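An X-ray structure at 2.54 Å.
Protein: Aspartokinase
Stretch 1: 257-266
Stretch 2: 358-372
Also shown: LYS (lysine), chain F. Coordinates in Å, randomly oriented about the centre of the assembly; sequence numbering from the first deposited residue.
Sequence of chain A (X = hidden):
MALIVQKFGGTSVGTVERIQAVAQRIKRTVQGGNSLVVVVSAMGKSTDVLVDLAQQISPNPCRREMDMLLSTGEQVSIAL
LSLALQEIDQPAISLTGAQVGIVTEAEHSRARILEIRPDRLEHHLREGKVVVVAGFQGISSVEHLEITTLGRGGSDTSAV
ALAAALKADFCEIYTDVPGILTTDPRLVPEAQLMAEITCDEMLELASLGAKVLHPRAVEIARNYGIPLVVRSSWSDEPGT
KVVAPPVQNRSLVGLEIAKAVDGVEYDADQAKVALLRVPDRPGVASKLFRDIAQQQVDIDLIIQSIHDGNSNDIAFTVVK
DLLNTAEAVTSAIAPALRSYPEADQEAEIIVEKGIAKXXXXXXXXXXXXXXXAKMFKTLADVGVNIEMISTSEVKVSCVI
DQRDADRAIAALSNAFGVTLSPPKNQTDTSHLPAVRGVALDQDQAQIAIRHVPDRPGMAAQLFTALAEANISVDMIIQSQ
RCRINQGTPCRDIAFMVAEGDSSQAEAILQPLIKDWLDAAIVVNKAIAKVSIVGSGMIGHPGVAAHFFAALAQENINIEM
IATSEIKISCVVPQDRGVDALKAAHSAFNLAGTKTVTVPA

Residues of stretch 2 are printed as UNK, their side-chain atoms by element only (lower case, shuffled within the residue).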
# COMPACT_ATOMS: atom_id res chain seq x y z
N ILE A 257 11.43 -6.81 19.73
CA ILE A 257 10.05 -7.24 19.51
C ILE A 257 9.91 -8.67 19.01
O ILE A 257 8.80 -9.14 18.77
CB ILE A 257 9.32 -6.32 18.51
CG1 ILE A 257 9.52 -6.81 17.07
CG2 ILE A 257 9.86 -4.95 18.60
CD1 ILE A 257 8.84 -5.94 16.05
N ALA A 258 11.03 -9.36 18.86
CA ALA A 258 11.03 -10.74 18.40
C ALA A 258 11.85 -11.67 19.30
O ALA A 258 12.29 -12.73 18.86
CB ALA A 258 11.54 -10.81 16.97
N LYS A 259 12.07 -11.28 20.55
CA LYS A 259 12.87 -12.09 21.47
C LYS A 259 12.10 -13.36 21.84
O LYS A 259 10.94 -13.29 22.24
CB LYS A 259 13.18 -11.30 22.75
CG LYS A 259 14.60 -10.75 22.84
CD LYS A 259 14.88 -10.21 24.24
CE LYS A 259 13.63 -9.59 24.85
NZ LYS A 259 13.89 -8.99 26.19
N ALA A 260 12.74 -14.52 21.70
CA ALA A 260 12.09 -15.76 22.11
C ALA A 260 11.97 -15.78 23.63
O ALA A 260 10.97 -16.20 24.17
CB ALA A 260 12.88 -16.96 21.65
N VAL A 261 13.00 -15.26 24.29
CA VAL A 261 13.09 -15.34 25.73
C VAL A 261 13.17 -13.96 26.36
O VAL A 261 14.04 -13.18 26.05
CB VAL A 261 14.33 -16.16 26.13
CG1 VAL A 261 14.72 -15.91 27.60
CG2 VAL A 261 14.09 -17.64 25.83
N ASP A 262 12.23 -13.69 27.26
CA ASP A 262 12.21 -12.45 28.02
C ASP A 262 13.13 -12.44 29.23
O ASP A 262 13.66 -11.39 29.59
CB ASP A 262 10.80 -12.18 28.51
CG ASP A 262 10.65 -10.78 29.05
OD1 ASP A 262 11.09 -9.81 28.38
OD2 ASP A 262 10.09 -10.65 30.14
N GLY A 263 13.31 -13.59 29.88
CA GLY A 263 14.08 -13.61 31.11
C GLY A 263 14.64 -14.95 31.55
O GLY A 263 14.19 -15.99 31.10
N VAL A 264 15.64 -14.89 32.42
CA VAL A 264 16.23 -16.08 33.03
C VAL A 264 15.89 -16.06 34.51
O VAL A 264 15.91 -14.99 35.14
CB VAL A 264 17.79 -16.13 32.91
CG1 VAL A 264 18.33 -17.25 33.75
CG2 VAL A 264 18.24 -16.34 31.50
N GLU A 265 15.59 -17.23 35.08
CA GLU A 265 15.24 -17.32 36.50
C GLU A 265 16.06 -18.35 37.26
O GLU A 265 16.44 -19.38 36.70
CB GLU A 265 13.76 -17.58 36.65
CG GLU A 265 12.92 -16.43 36.17
CD GLU A 265 11.46 -16.76 36.02
OE1 GLU A 265 11.09 -17.91 36.29
OE2 GLU A 265 10.68 -15.88 35.62
N TYR A 266 16.33 -18.08 38.54
CA TYR A 266 17.14 -18.97 39.37
C TYR A 266 16.63 -18.96 40.80
O TYR A 266 16.46 -17.91 41.37
CB TYR A 266 18.61 -18.55 39.34
CG TYR A 266 19.48 -19.14 40.46
CD1 TYR A 266 19.58 -20.52 40.66
CD2 TYR A 266 20.21 -18.31 41.28
CE1 TYR A 266 20.39 -21.04 41.67
CE2 TYR A 266 21.01 -18.82 42.28
CZ TYR A 266 21.10 -20.18 42.47
OH TYR A 266 21.89 -20.66 43.48
N UNK A 358 16.39 -23.63 37.60
CA UNK A 358 16.62 -22.55 36.64
C UNK A 358 15.55 -22.60 35.57
O UNK A 358 14.98 -23.66 35.30
c UNK A 358 19.57 -24.11 34.70
c UNK A 358 18.00 -22.61 35.99
c UNK A 358 18.18 -23.92 35.24
c UNK A 358 19.08 -22.45 37.03
N UNK A 359 15.26 -21.46 34.98
CA UNK A 359 14.25 -21.40 33.92
C UNK A 359 14.55 -20.33 32.89
O UNK A 359 15.25 -19.34 33.17
c UNK A 359 12.90 -21.16 34.52
N UNK A 360 14.03 -20.54 31.70
CA UNK A 360 13.91 -19.46 30.73
C UNK A 360 12.43 -19.19 30.60
O UNK A 360 11.60 -20.10 30.65
c UNK A 360 14.36 -21.42 27.40
c UNK A 360 16.03 -20.05 29.56
c UNK A 360 13.82 -21.03 28.77
c UNK A 360 14.53 -19.81 29.39
N UNK A 361 12.08 -17.91 30.48
CA UNK A 361 10.69 -17.53 30.44
C UNK A 361 10.48 -16.56 29.29
O UNK A 361 11.36 -15.75 29.00
c UNK A 361 10.30 -16.90 31.76
N UNK A 362 9.34 -16.64 28.63
CA UNK A 362 9.09 -15.79 27.48
C UNK A 362 7.90 -16.14 26.63
O UNK A 362 7.73 -17.30 26.22
N UNK A 363 7.08 -15.13 26.36
CA UNK A 363 5.92 -15.27 25.49
C UNK A 363 6.32 -15.75 24.08
O UNK A 363 5.59 -16.50 23.44
c UNK A 363 5.17 -13.98 25.43
N UNK A 364 7.49 -15.33 23.64
CA UNK A 364 7.97 -15.61 22.30
C UNK A 364 8.28 -17.06 22.01
O UNK A 364 8.71 -17.39 20.91
N UNK A 365 8.07 -17.93 22.99
CA UNK A 365 8.41 -19.34 22.83
C UNK A 365 7.16 -20.13 22.46
O UNK A 365 7.24 -21.22 21.93
c UNK A 365 10.11 -20.13 27.19
c UNK A 365 9.08 -19.93 24.09
s UNK A 365 8.78 -21.20 26.63
c UNK A 365 8.10 -20.26 25.23
N UNK A 366 6.00 -19.55 22.75
CA UNK A 366 4.73 -20.15 22.35
C UNK A 366 4.68 -20.46 20.85
O UNK A 366 4.74 -19.56 20.02
c UNK A 366 3.54 -19.23 22.71
c UNK A 366 2.22 -19.89 22.35
c UNK A 366 2.34 -18.20 24.71
c UNK A 366 3.60 -18.84 24.19
N UNK A 367 4.58 -21.74 20.50
CA UNK A 367 4.44 -22.14 19.11
C UNK A 367 5.72 -22.09 18.32
O UNK A 367 5.76 -22.45 17.15
N UNK A 368 6.80 -21.64 18.95
CA UNK A 368 8.06 -21.48 18.24
C UNK A 368 9.06 -22.59 18.55
O UNK A 368 9.26 -22.95 19.70
c UNK A 368 12.27 -16.92 17.73
c UNK A 368 10.32 -18.38 18.07
n UNK A 368 11.56 -15.87 18.13
c UNK A 368 10.00 -19.84 17.98
n UNK A 368 13.54 -16.79 17.38
c UNK A 368 8.65 -20.10 18.57
n UNK A 368 11.71 -18.12 17.70
N UNK A 369 9.69 -23.15 17.51
CA UNK A 369 10.62 -24.27 17.67
C UNK A 369 12.00 -23.84 18.12
O UNK A 369 12.36 -22.68 17.95
c UNK A 369 9.61 -24.21 15.48
c UNK A 369 10.72 -24.84 16.24
c UNK A 369 9.42 -22.87 16.10
N UNK A 370 12.75 -24.78 18.68
CA UNK A 370 14.17 -24.60 18.97
C UNK A 370 14.52 -23.87 20.26
O UNK A 370 15.69 -23.73 20.60
N UNK A 371 13.50 -23.40 20.97
CA UNK A 371 13.77 -22.63 22.18
C UNK A 371 14.23 -23.53 23.34
O UNK A 371 15.29 -23.30 23.94
c UNK A 371 12.54 -21.81 22.61
c UNK A 371 11.99 -21.01 21.41
c UNK A 371 13.05 -20.25 20.63
c UNK A 371 12.90 -20.94 23.82
N UNK A 372 13.45 -24.55 23.64
CA UNK A 372 13.82 -25.53 24.65
C UNK A 372 15.17 -26.14 24.29
O UNK A 372 16.06 -26.31 25.14
c UNK A 372 12.74 -26.59 24.77
N LYS F . 7.43 -24.49 21.64
CA LYS F . 8.77 -24.45 22.23
C LYS F . 9.80 -25.29 21.47
O LYS F . 9.40 -26.19 20.70
CB LYS F . 8.74 -24.86 23.71
CG LYS F . 7.95 -23.89 24.60
CD LYS F . 7.56 -24.50 25.93
CE LYS F . 6.27 -25.30 25.82
NZ LYS F . 5.18 -24.76 26.68
OXT LYS F . 11.02 -25.05 21.64
O HOH W 1 9.23 -13.54 24.62

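Position 358 carries four carbons, forked at the first, one arm two carbons long; the one-carbon branch lies 4.1 Å from Tyr266 CD1, and the end of the side chain leads away from stretch 1: Ile358. Position 359 has one carbon, so it is Ala359. It pairs with Glu265 through two backbone bonds, Glu265 N to Ala359 O and Ala359 N to Glu265 O, each 2.9 Å. Position 360 repeats the forked four-carbon pattern, one tip reaching Val261 CG2; this is Ile360, with its CD1 4.1 Å from that CG2. Position 361 again has one carbon, its CB 4.0 Å from Glu265 OE2, giving Ala361. Its backbone closes the ladder: Ala361 N to Gly263 O is 2.9 Å and Gly263 N to Ala361 O is 3.0 Å, while Asp262 N adds a weak bond to Ala361 O at 2.8 Å.

Position 362 has no side-chain atoms: Gly362. A CB here would clash, 2.5 Å from Ala260 O. Position 363 shows one carbon, out of contact with stretch 1, hence Ala363. Position 364 is bare as well; a CB would fall 2.3 Å from Lys259 O, which fits Gly364. Water 1 bridges the two stretches here, accepting from Gly364 N at 2.7 Å and donating to Lys259 O at 2.9 Å.

Position 365 holds an unbranched chain of two carbons, sulfur and carbon: Met365. Position 366, four carbons forked at the first, is Ile366, beyond reach of stretch 1. Position 367 has no side chain and a phi of 77°, favouring glycine: Gly367, inside the type II turn. Position 368 extends three carbons, a nitrogen, then a carbon bearing two nitrogens, one of them 3.3 Å from Ala258 O: Arg368. That nitrogen, NH1, makes a weak hydrogen bond to the carbonyl, and Ala260 CB lies over one guanidinium face.

Position 369 closes three carbons onto its own nitrogen: Pro369. Position 370, bare with phi 82°, is Gly370, the N-cap. Position 371 has four carbons forked at the first; its CA-to-CB bond points toward stretch 1, and the end carbon of its longer arm lies 3.4 Å from Ala260 CB: Ile371. Position 372, one carbon, is Ala372; its N donates to lysine OXT at 3.2 Å.

The rules are clear. Antiparallel backbone pairing sets the register, with Ile358 and Ile360 sharing a face with Val264 and Tyr266, and Ala359 and Ala361 sharing the other with Glu265. Beyond the strand, Gly362 and Gly364 let the chain press against stretch 1's carbonyls, and Ile371 packs on Ala260 and Val261 while the backbone N atoms of Ile371 (weakly) and Ala372 hold the lysine carboxylate.

Stretch 2 (358-372) IAIAGAGMIGRPGIA
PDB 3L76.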